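Bacteriocin (Streptococcus pyogenes, PDB 2FU2) probably acts as a bacteriocin immunity protein of the enterocin A immunity family, protecting the producing streptococcus from its own or a related bacteriocin. Local coordinates at residues I50-I58 with I69-K77; E4-Y15 with R27-E38. All blocks are in the same frame, centred on the assembly; numbering follows the deposited sequence.

Interaction 1: I50-I58 with I69-K77; sequences IDSLINQYI and IFDLSRLVK
Two partners meet at Asp51 OD1: Lys77 NZ, 2.8 Å away in a salt bridge that uses the syn lone pair, and a water. Lys77 NZ also donates to Asn55 OD1 at 3.0 Å, in the carbonyl plane and at a C=O...N angle of 112°. A bend at the last torsion of the lysine (chi4 -51°) turns NZ back toward segment 50-58 of helix 44-60, where Asp51 and Asn55 lie one turn apart. The water lies within bonding distance of Asp51 OD1, Asn55 OD1 and Ser73 OG and bridges the helices, though it probably cannot serve all its acceptors at once.

Beneath it helices 44-60 and 67-78, the last two long helices of the bundle, run antiparallel, their segments crossing at -145° with axes 9.5 Å apart. Val76 CG1 rests on Ile50 CG2, while Ile54 meets Leu72 at about a right angle, Ile54 CD1 3.6 Å from Leu72 CD2. With CG2 anti to the backbone N, Ile54 also reaches Ser73 CB. Ile69 CG2 packs against Ile58 CG1, and Ile69 CD1 lies over one face of the Tyr57 ring, 3.9 Å from its centroid, a CH-pi contact beside helix 18-21. The chemistry thus separates into an apolar interior and a polar border, where the lysine charge probably offsets that of Asp51 and the two bonds from Lys77 NZ probably limit the rotation of the ammonium group.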
loop_
_atom_site.group_PDB
_atom_site.type_symbol
_atom_site.label_atom_id
_atom_site.label_comp_id
_atom_site.label_asym_id
_atom_site.label_seq_id
_atom_site.Cartn_x
_atom_site.Cartn_y
_atom_site.Cartn_z
ATOM N N ILE A 50 -2.435 2.444 5.681
ATOM C CA ILE A 50 -1.661 1.665 4.696
ATOM C C ILE A 50 -0.697 0.723 5.417
ATOM O O ILE A 50 -0.611 -0.453 5.118
ATOM C CB ILE A 50 -0.878 2.590 3.735
ATOM C CG1 ILE A 50 -1.817 3.473 2.848
ATOM C CG2 ILE A 50 0.145 1.755 2.837
ATOM C CD1 ILE A 50 -1.225 4.884 2.434
ATOM N N ASP A 51 -0.001 1.229 6.413
ATOM C CA ASP A 51 0.872 0.368 7.226
ATOM C C ASP A 51 0.163 -0.923 7.704
ATOM O O ASP A 51 0.691 -2.038 7.462
ATOM C CB ASP A 51 1.472 1.142 8.394
ATOM C CG ASP A 51 2.641 0.435 9.016
ATOM O OD1 ASP A 51 3.483 -0.099 8.294
ATOM O OD2 ASP A 51 2.726 0.404 10.246
ATOM N N SER A 52 -1.016 -0.761 8.321
ATOM C CA SER A 52 -1.782 -1.875 8.819
ATOM C C SER A 52 -2.134 -2.825 7.688
ATOM O O SER A 52 -2.026 -4.046 7.883
ATOM C CB SER A 52 -3.084 -1.422 9.482
ATOM O OG SER A 52 -2.842 -0.645 10.667
ATOM N N LEU A 53 -2.578 -2.280 6.538
ATOM C CA LEU A 53 -2.962 -3.133 5.407
ATOM C C LEU A 53 -1.740 -3.923 4.846
ATOM O O LEU A 53 -1.815 -5.137 4.638
ATOM C CB LEU A 53 -3.680 -2.308 4.318
ATOM C CG LEU A 53 -4.109 -3.038 3.056
ATOM C CD1 LEU A 53 -5.250 -3.985 3.379
ATOM C CD2 LEU A 53 -4.506 -2.107 1.927
ATOM N N ILE A 54 -0.598 -3.254 4.685
ATOM C CA ILE A 54 0.607 -3.903 4.181
ATOM C C ILE A 54 1.203 -4.875 5.191
ATOM O O ILE A 54 1.583 -5.988 4.812
ATOM C CB ILE A 54 1.668 -2.868 3.667
ATOM C CG1 ILE A 54 1.073 -1.968 2.578
ATOM C CG2 ILE A 54 2.839 -3.598 3.048
ATOM C CD1 ILE A 54 0.688 -2.760 1.265
ATOM N N ASN A 55 1.243 -4.513 6.470
ATOM C CA ASN A 55 1.609 -5.538 7.489
ATOM C C ASN A 55 0.765 -6.800 7.352
ATOM O O ASN A 55 1.321 -7.914 7.350
ATOM C CB ASN A 55 1.512 -5.014 8.909
ATOM C CG ASN A 55 2.468 -3.919 9.150
ATOM O OD1 ASN A 55 3.397 -3.710 8.359
ATOM N ND2 ASN A 55 2.282 -3.205 10.236
ATOM N N GLN A 56 -0.564 -6.604 7.233
ATOM C CA GLN A 56 -1.528 -7.663 7.115
ATOM C C GLN A 56 -1.220 -8.490 5.875
ATOM O O GLN A 56 -1.216 -9.707 5.937
ATOM C CB GLN A 56 -2.921 -7.068 7.030
ATOM C CG GLN A 56 -3.961 -7.946 6.311
ATOM C CD GLN A 56 -5.403 -7.424 6.443
ATOM O OE1 GLN A 56 -5.673 -6.227 6.301
ATOM N NE2 GLN A 56 -6.322 -8.318 6.701
ATOM N N TYR A 57 -0.926 -7.828 4.745
ATOM C CA TYR A 57 -0.582 -8.573 3.532
ATOM C C TYR A 57 0.711 -9.413 3.749
ATOM O O TYR A 57 0.778 -10.664 3.483
ATOM C CB TYR A 57 -0.430 -7.644 2.334
ATOM C CG TYR A 57 -0.237 -8.440 1.127
ATOM C CD1 TYR A 57 -1.316 -8.787 0.342
ATOM C CD2 TYR A 57 1.029 -8.967 0.818
ATOM C CE1 TYR A 57 -1.150 -9.628 -0.786
ATOM C CE2 TYR A 57 1.223 -9.809 -0.305
ATOM C CZ TYR A 57 0.121 -10.137 -1.109
ATOM O OH TYR A 57 0.280 -10.962 -2.202
ATOM N N ILE A 58 1.736 -8.740 4.271
ATOM C CA ILE A 58 3.055 -9.436 4.471
ATOM C C ILE A 58 2.908 -10.654 5.406
ATOM O O ILE A 58 3.323 -11.785 5.082
ATOM C CB ILE A 58 4.172 -8.457 4.956
ATOM C CG1 ILE A 58 4.379 -7.354 3.908
ATOM C CG2 ILE A 58 5.443 -9.190 5.171
ATOM C CD1 ILE A 58 5.335 -6.228 4.316
ATOM N N ILE A 69 5.720 -4.478 -2.557
ATOM C CA ILE A 69 5.002 -4.526 -1.270
ATOM C C ILE A 69 5.956 -4.119 -0.172
ATOM O O ILE A 69 5.653 -3.267 0.669
ATOM C CB ILE A 69 4.413 -5.915 -1.066
ATOM C CG1 ILE A 69 3.370 -6.168 -2.179
ATOM C CG2 ILE A 69 3.847 -6.103 0.376
ATOM C CD1 ILE A 69 1.959 -6.511 -1.719
ATOM N N PHE A 70 7.145 -4.675 -0.227
ATOM C CA PHE A 70 8.173 -4.272 0.716
ATOM C C PHE A 70 8.633 -2.841 0.527
ATOM O O PHE A 70 8.933 -2.155 1.523
ATOM C CB PHE A 70 9.347 -5.224 0.657
ATOM C CG PHE A 70 9.065 -6.580 1.297
ATOM C CD1 PHE A 70 8.876 -6.697 2.687
ATOM C CD2 PHE A 70 8.980 -7.741 0.503
ATOM C CE1 PHE A 70 8.617 -7.988 3.282
ATOM C CE2 PHE A 70 8.754 -9.006 1.070
ATOM C CZ PHE A 70 8.564 -9.140 2.449
ATOM N N ASP A 71 8.729 -2.403 -0.737
ATOM C CA ASP A 71 9.029 -1.035 -1.043
ATOM C C ASP A 71 8.027 -0.020 -0.430
ATOM O O ASP A 71 8.415 0.855 0.345
ATOM C CB ASP A 71 9.070 -0.845 -2.559
ATOM C CG ASP A 71 10.325 -1.410 -3.201
ATOM O OD1 ASP A 71 11.271 -1.873 -2.514
ATOM O OD2 ASP A 71 10.339 -1.401 -4.447
ATOM N N LEU A 72 6.749 -0.134 -0.806
ATOM C CA LEU A 72 5.657 0.538 -0.128
ATOM C C LEU A 72 5.718 0.424 1.387
ATOM O O LEU A 72 5.635 1.422 2.115
ATOM C CB LEU A 72 4.292 -0.021 -0.599
ATOM C CG LEU A 72 3.059 0.592 0.039
ATOM C CD1 LEU A 72 3.060 2.167 -0.033
ATOM C CD2 LEU A 72 1.820 0.041 -0.666
ATOM N N SER A 73 5.818 -0.768 1.886
ATOM C CA SER A 73 5.903 -0.911 3.367
ATOM C C SER A 73 6.973 0.010 3.970
ATOM O O SER A 73 6.723 0.676 4.950
ATOM C CB SER A 73 6.262 -2.334 3.749
ATOM O OG SER A 73 6.324 -2.460 5.151
ATOM N N ARG A 74 8.163 0.038 3.332
ATOM C CA ARG A 74 9.273 0.798 3.775
ATOM C C ARG A 74 8.956 2.302 3.832
ATOM O O ARG A 74 9.251 3.001 4.820
ATOM C CB ARG A 74 10.450 0.528 2.835
ATOM C CG ARG A 74 11.614 1.392 3.153
ATOM C CD ARG A 74 12.420 1.765 1.973
ATOM N NE ARG A 74 13.535 2.560 2.457
ATOM C CZ ARG A 74 14.648 2.754 1.768
ATOM N NH1 ARG A 74 14.770 2.200 0.566
ATOM N NH2 ARG A 74 15.628 3.479 2.282
ATOM N N LEU A 75 8.366 2.786 2.748
ATOM C CA LEU A 75 7.998 4.158 2.634
ATOM C C LEU A 75 7.016 4.650 3.703
ATOM O O LEU A 75 7.201 5.752 4.225
ATOM C CB LEU A 75 7.439 4.451 1.221
ATOM C CG LEU A 75 8.417 4.304 0.051
ATOM C CD1 LEU A 75 7.803 4.838 -1.237
ATOM C CD2 LEU A 75 9.704 5.068 0.326
ATOM N N VAL A 76 5.940 3.906 3.966
ATOM C CA VAL A 76 4.961 4.356 4.951
ATOM C C VAL A 76 5.486 4.115 6.345
ATOM O O VAL A 76 5.094 4.857 7.269
ATOM C CB VAL A 76 3.508 3.730 4.812
ATOM C CG1 VAL A 76 2.931 4.109 3.525
ATOM C CG2 VAL A 76 3.577 2.266 4.870
ATOM N N LYS A 77 6.366 3.124 6.533
ATOM C CA LYS A 77 7.063 3.041 7.859
ATOM C C LYS A 77 7.919 4.277 8.196
ATOM O O LYS A 77 7.942 4.722 9.328
ATOM C CB LYS A 77 7.812 1.717 8.084
ATOM C CG LYS A 77 6.859 0.540 8.541
ATOM C CD LYS A 77 7.511 -0.884 8.543
ATOM C CE LYS A 77 6.446 -1.988 8.436
ATOM N NZ LYS A 77 5.371 -1.782 9.466
HETATM O O HOH W 1 3.973 -1.978 6.384
#

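Interaction 2: E4-Y15 with R27-E38; sequences EKEILDALSKVY and RQAIFELASQLE
Helix 4-15 and segment 27-38 of helix 24-40, the first long-helix pair of the bundle, run antiparallel, with 161° between their directions and 9.6 Å between their axes; the CA atoms of Leu8 and Ala34 approach to 6.0 Å. No hydrogen bond joins them, and the contact is made mainly by apolar side chains. Leu37 is a knob in a hole formed by Glu4, Ile7, Leu8 and Leu11: Leu37 CD1 reaches Leu8 CB at 3.6 Å and Leu11 CD1 at 3.8 Å. The small Ala34 side chain is consistent with the close approach, its CB meeting both Leu8 CD1 and Leu11 CB. One turn earlier, Ile30 CG2, anti to the backbone N, fits between Leu11 CD2 and Tyr15 CB, lying 3.7 Å from Tyr15 CB and near the plane of the tyrosine ring, at its edge.

Tyr15 closes the far end. It runs alongside Arg27, pointing the same way, and Tyr15 CE1 lies 3.6 Å from Arg27 CG, so the aliphatic part of the arginine makes the contact. Among the neighbours, helix 67-78 lies against Leu11 and Val14 through Leu72, helix 44-60 touches Ile30 and Leu33 through Leu53, and Ile20 of the short helix 18-21 packs on Val14.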
loop_
_atom_site.group_PDB
_atom_site.type_symbol
_atom_site.label_atom_id
_atom_site.label_comp_id
_atom_site.label_asym_id
_atom_site.label_seq_id
_atom_site.Cartn_x
_atom_site.Cartn_y
_atom_site.Cartn_z
ATOM N N GLU A 4 4.270 12.817 -0.936
ATOM C CA GLU A 4 2.899 12.320 -1.174
ATOM C C GLU A 4 2.787 11.538 -2.457
ATOM O O GLU A 4 2.104 10.489 -2.491
ATOM C CB GLU A 4 1.883 13.455 -1.227
ATOM C CG GLU A 4 1.634 14.138 0.087
ATOM C CD GLU A 4 0.491 15.103 0.004
ATOM O OE1 GLU A 4 0.285 15.709 -1.061
ATOM O OE2 GLU A 4 -0.214 15.241 1.005
ATOM N N LYS A 5 3.447 12.056 -3.509
ATOM C CA LYS A 5 3.516 11.376 -4.810
ATOM C C LYS A 5 4.281 10.022 -4.862
ATOM O O LYS A 5 3.869 9.113 -5.563
ATOM C CB LYS A 5 4.054 12.352 -5.841
ATOM C CG LYS A 5 3.096 13.497 -6.105
ATOM C CD LYS A 5 3.889 14.783 -6.277
ATOM C CE LYS A 5 3.063 15.910 -6.908
ATOM N NZ LYS A 5 3.906 17.191 -6.999
ATOM N N GLU A 6 5.376 9.908 -4.112
ATOM C CA GLU A 6 6.182 8.698 -4.105
ATOM C C GLU A 6 5.337 7.601 -3.466
ATOM O O GLU A 6 5.348 6.455 -3.930
ATOM C CB GLU A 6 7.509 8.892 -3.337
ATOM C CG GLU A 6 8.411 9.877 -3.996
ATOM C CD GLU A 6 9.650 10.328 -3.167
ATOM O OE1 GLU A 6 9.505 10.730 -1.983
ATOM O OE2 GLU A 6 10.770 10.322 -3.741
ATOM N N ILE A 7 4.605 7.944 -2.406
ATOM C CA ILE A 7 3.741 6.951 -1.753
ATOM C C ILE A 7 2.563 6.551 -2.682
ATOM O O ILE A 7 2.219 5.346 -2.800
ATOM C CB ILE A 7 3.273 7.445 -0.366
ATOM C CG1 ILE A 7 4.519 7.796 0.491
ATOM C CG2 ILE A 7 2.226 6.419 0.321
ATOM C CD1 ILE A 7 4.219 8.182 1.863
ATOM N N LEU A 8 1.994 7.539 -3.364
ATOM C CA LEU A 8 0.898 7.279 -4.288
ATOM C C LEU A 8 1.388 6.368 -5.411
ATOM O O LEU A 8 0.733 5.349 -5.719
ATOM C CB LEU A 8 0.323 8.569 -4.838
ATOM C CG LEU A 8 -0.892 8.470 -5.792
ATOM C CD1 LEU A 8 -2.146 7.732 -5.251
ATOM C CD2 LEU A 8 -1.324 9.903 -6.228
ATOM N N ASP A 9 2.570 6.677 -5.975
ATOM C CA ASP A 9 3.121 5.808 -6.987
ATOM C C ASP A 9 3.423 4.363 -6.503
ATOM O O ASP A 9 3.033 3.370 -7.192
ATOM C CB ASP A 9 4.358 6.432 -7.625
ATOM C CG ASP A 9 4.022 7.625 -8.516
ATOM O OD1 ASP A 9 2.827 7.839 -8.800
ATOM O OD2 ASP A 9 4.963 8.351 -8.910
ATOM N N ALA A 10 4.092 4.249 -5.329
ATOM C CA ALA A 10 4.265 2.982 -4.645
ATOM C C ALA A 10 2.972 2.193 -4.434
ATOM O O ALA A 10 2.958 0.976 -4.687
ATOM C CB ALA A 10 5.024 3.161 -3.306
ATOM N N LEU A 11 1.903 2.835 -3.977
ATOM C CA LEU A 11 0.551 2.174 -3.991
ATOM C C LEU A 11 0.148 1.670 -5.346
ATOM O O LEU A 11 -0.434 0.563 -5.427
ATOM C CB LEU A 11 -0.556 3.109 -3.552
ATOM C CG LEU A 11 -0.419 3.307 -2.065
ATOM C CD1 LEU A 11 -0.934 4.626 -1.603
ATOM C CD2 LEU A 11 -1.143 2.137 -1.313
ATOM N N SER A 12 0.451 2.435 -6.410
ATOM C CA SER A 12 -0.044 2.064 -7.742
ATOM C C SER A 12 0.720 0.854 -8.234
ATOM O O SER A 12 0.148 -0.025 -8.900
ATOM C CB SER A 12 0.094 3.203 -8.761
ATOM O OG SER A 12 -0.758 4.252 -8.348
ATOM N N LYS A 13 2.020 0.849 -7.921
ATOM C CA LYS A 13 2.909 -0.265 -8.226
ATOM C C LYS A 13 2.422 -1.540 -7.563
ATOM O O LYS A 13 2.318 -2.570 -8.202
ATOM C CB LYS A 13 4.327 0.036 -7.778
ATOM C CG LYS A 13 5.349 -0.849 -8.547
ATOM C CD LYS A 13 6.712 -0.851 -7.919
ATOM C CE LYS A 13 7.629 -0.186 -8.794
ATOM N NZ LYS A 13 7.213 -0.703 -10.119
ATOM N N VAL A 14 2.127 -1.471 -6.277
ATOM C CA VAL A 14 1.495 -2.605 -5.579
ATOM C C VAL A 14 0.132 -3.029 -6.206
ATOM O O VAL A 14 -0.098 -4.224 -6.544
ATOM C CB VAL A 14 1.307 -2.294 -4.068
ATOM C CG1 VAL A 14 0.408 -3.309 -3.428
ATOM C CG2 VAL A 14 2.682 -2.229 -3.367
ATOM N N TYR A 15 -0.750 -2.057 -6.377
ATOM C CA TYR A 15 -2.039 -2.298 -7.049
ATOM C C TYR A 15 -1.897 -3.070 -8.378
ATOM O O TYR A 15 -2.605 -4.006 -8.594
ATOM C CB TYR A 15 -2.769 -0.958 -7.246
ATOM C CG TYR A 15 -4.059 -1.035 -8.018
ATOM C CD1 TYR A 15 -5.253 -1.303 -7.373
ATOM C CD2 TYR A 15 -4.079 -0.750 -9.385
ATOM C CE1 TYR A 15 -6.408 -1.410 -8.064
ATOM C CE2 TYR A 15 -5.258 -0.805 -10.111
ATOM C CZ TYR A 15 -6.430 -1.141 -9.443
ATOM O OH TYR A 15 -7.608 -1.215 -10.150
ATOM N N ARG A 27 -6.952 -5.796 -3.379
ATOM C CA ARG A 27 -7.042 -4.883 -4.549
ATOM C C ARG A 27 -7.861 -3.623 -4.251
ATOM O O ARG A 27 -7.440 -2.502 -4.626
ATOM C CB ARG A 27 -7.620 -5.552 -5.770
ATOM C CG ARG A 27 -7.366 -4.778 -7.053
ATOM C CD ARG A 27 -8.474 -4.932 -8.092
ATOM N NE ARG A 27 -9.781 -4.882 -7.445
ATOM C CZ ARG A 27 -10.954 -4.876 -8.063
ATOM N NH1 ARG A 27 -11.049 -4.861 -9.394
ATOM N NH2 ARG A 27 -12.057 -4.860 -7.334
ATOM N N GLN A 28 -9.044 -3.816 -3.643
ATOM C CA GLN A 28 -9.988 -2.743 -3.316
ATOM C C GLN A 28 -9.444 -1.829 -2.205
ATOM O O GLN A 28 -9.460 -0.617 -2.289
ATOM C CB GLN A 28 -11.300 -3.372 -2.852
ATOM C CG GLN A 28 -12.418 -2.343 -2.596
ATOM C CD GLN A 28 -13.666 -3.004 -2.132
ATOM O OE1 GLN A 28 -13.962 -4.164 -2.505
ATOM N NE2 GLN A 28 -14.408 -2.307 -1.296
ATOM N N ALA A 29 -8.962 -2.458 -1.152
ATOM C CA ALA A 29 -8.252 -1.784 -0.087
ATOM C C ALA A 29 -7.152 -0.847 -0.606
ATOM O O ALA A 29 -7.138 0.380 -0.292
ATOM C CB ALA A 29 -7.686 -2.818 0.896
ATOM N N ILE A 30 -6.227 -1.392 -1.390
ATOM C CA ILE A 30 -5.166 -0.523 -1.951
ATOM C C ILE A 30 -5.786 0.604 -2.798
ATOM O O ILE A 30 -5.405 1.815 -2.692
ATOM C CB ILE A 30 -4.109 -1.348 -2.785
ATOM C CG1 ILE A 30 -3.343 -2.365 -1.889
ATOM C CG2 ILE A 30 -3.200 -0.395 -3.643
ATOM C CD1 ILE A 30 -2.538 -1.683 -0.775
ATOM N N PHE A 31 -6.797 0.218 -3.576
ATOM C CA PHE A 31 -7.437 1.145 -4.457
ATOM C C PHE A 31 -8.037 2.307 -3.633
ATOM O O PHE A 31 -7.967 3.482 -4.038
ATOM C CB PHE A 31 -8.485 0.441 -5.303
ATOM C CG PHE A 31 -9.431 1.392 -5.956
ATOM C CD1 PHE A 31 -9.019 2.164 -7.036
ATOM C CD2 PHE A 31 -10.711 1.583 -5.432
ATOM C CE1 PHE A 31 -9.876 3.104 -7.624
ATOM C CE2 PHE A 31 -11.612 2.521 -6.026
ATOM C CZ PHE A 31 -11.172 3.279 -7.118
ATOM N N GLU A 32 -8.608 1.987 -2.475
ATOM C CA GLU A 32 -9.281 2.996 -1.692
ATOM C C GLU A 32 -8.338 3.938 -0.977
ATOM O O GLU A 32 -8.582 5.112 -0.897
ATOM C CB GLU A 32 -10.220 2.360 -0.688
ATOM C CG GLU A 32 -11.407 1.773 -1.331
ATOM C CD GLU A 32 -12.506 1.333 -0.343
ATOM O OE1 GLU A 32 -12.568 1.890 0.791
ATOM O OE2 GLU A 32 -13.328 0.451 -0.719
ATOM N N LEU A 33 -7.278 3.385 -0.413
ATOM C CA LEU A 33 -6.242 4.147 0.200
ATOM C C LEU A 33 -5.596 5.082 -0.845
ATOM O O LEU A 33 -5.450 6.304 -0.595
ATOM C CB LEU A 33 -5.215 3.186 0.841
ATOM C CG LEU A 33 -5.861 2.272 1.905
ATOM C CD1 LEU A 33 -4.924 1.245 2.600
ATOM C CD2 LEU A 33 -6.547 3.134 2.987
ATOM N N ALA A 34 -5.225 4.544 -2.012
ATOM C CA ALA A 34 -4.620 5.407 -3.080
ATOM C C ALA A 34 -5.591 6.509 -3.486
ATOM O O ALA A 34 -5.153 7.645 -3.685
ATOM C CB ALA A 34 -4.199 4.631 -4.264
ATOM N N SER A 35 -6.905 6.234 -3.565
ATOM C CA SER A 35 -7.852 7.298 -3.893
ATOM C C SER A 35 -7.942 8.356 -2.814
ATOM O O SER A 35 -8.131 9.538 -3.120
ATOM C CB SER A 35 -9.253 6.770 -4.137
ATOM O OG SER A 35 -9.161 5.640 -4.996
ATOM N N GLN A 36 -7.864 7.944 -1.555
ATOM C CA GLN A 36 -7.952 8.904 -0.481
ATOM C C GLN A 36 -6.739 9.832 -0.514
ATOM O O GLN A 36 -6.861 11.035 -0.341
ATOM C CB GLN A 36 -8.116 8.186 0.852
ATOM C CG GLN A 36 -8.059 9.129 2.056
ATOM C CD GLN A 36 -8.115 8.387 3.430
ATOM O OE1 GLN A 36 -7.850 8.995 4.502
ATOM N NE2 GLN A 36 -8.454 7.080 3.399
ATOM N N LEU A 37 -5.567 9.248 -0.731
ATOM C CA LEU A 37 -4.318 9.981 -0.879
ATOM C C LEU A 37 -4.414 10.951 -2.039
ATOM O O LEU A 37 -4.205 12.156 -1.895
ATOM C CB LEU A 37 -3.188 9.021 -1.215
ATOM C CG LEU A 37 -1.815 9.187 -0.585
ATOM C CD1 LEU A 37 -0.775 8.448 -1.391
ATOM C CD2 LEU A 37 -1.407 10.622 -0.395
ATOM N N GLU A 38 -4.699 10.419 -3.208
ATOM C CA GLU A 38 -4.829 11.286 -4.354
ATOM C C GLU A 38 -5.749 12.466 -4.071
ATOM O O GLU A 38 -5.424 13.610 -4.404
ATOM C CB GLU A 38 -5.356 10.502 -5.519
ATOM C CG GLU A 38 -5.167 11.212 -6.815
ATOM C CD GLU A 38 -5.298 10.235 -7.942
ATOM O OE1 GLU A 38 -5.875 9.141 -7.683
ATOM O OE2 GLU A 38 -4.826 10.550 -9.061
#

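Interaction 2 is complete in the chain before interaction 1 begins: helices 4-15 and 24-40 form the first antiparallel pair, helices 44-60 and 67-78 the second. The two centres lie about 11 Å apart; the chain's centre falls between them, about 6 Å from each. Their apolar faces meet directly, for Leu53 CD2 comes within 3.4 Å of Ile30 CD1 and Leu72 CD2 within 3.6 Å of Val14 CG2. Two successive antiparallel helix pairs, the first connected through the short helix 18-21, therefore combine into an antiparallel four-helix bundle around one hydrophobic core, consistent with the compact all-helical architecture of bacteriocin immunity proteins.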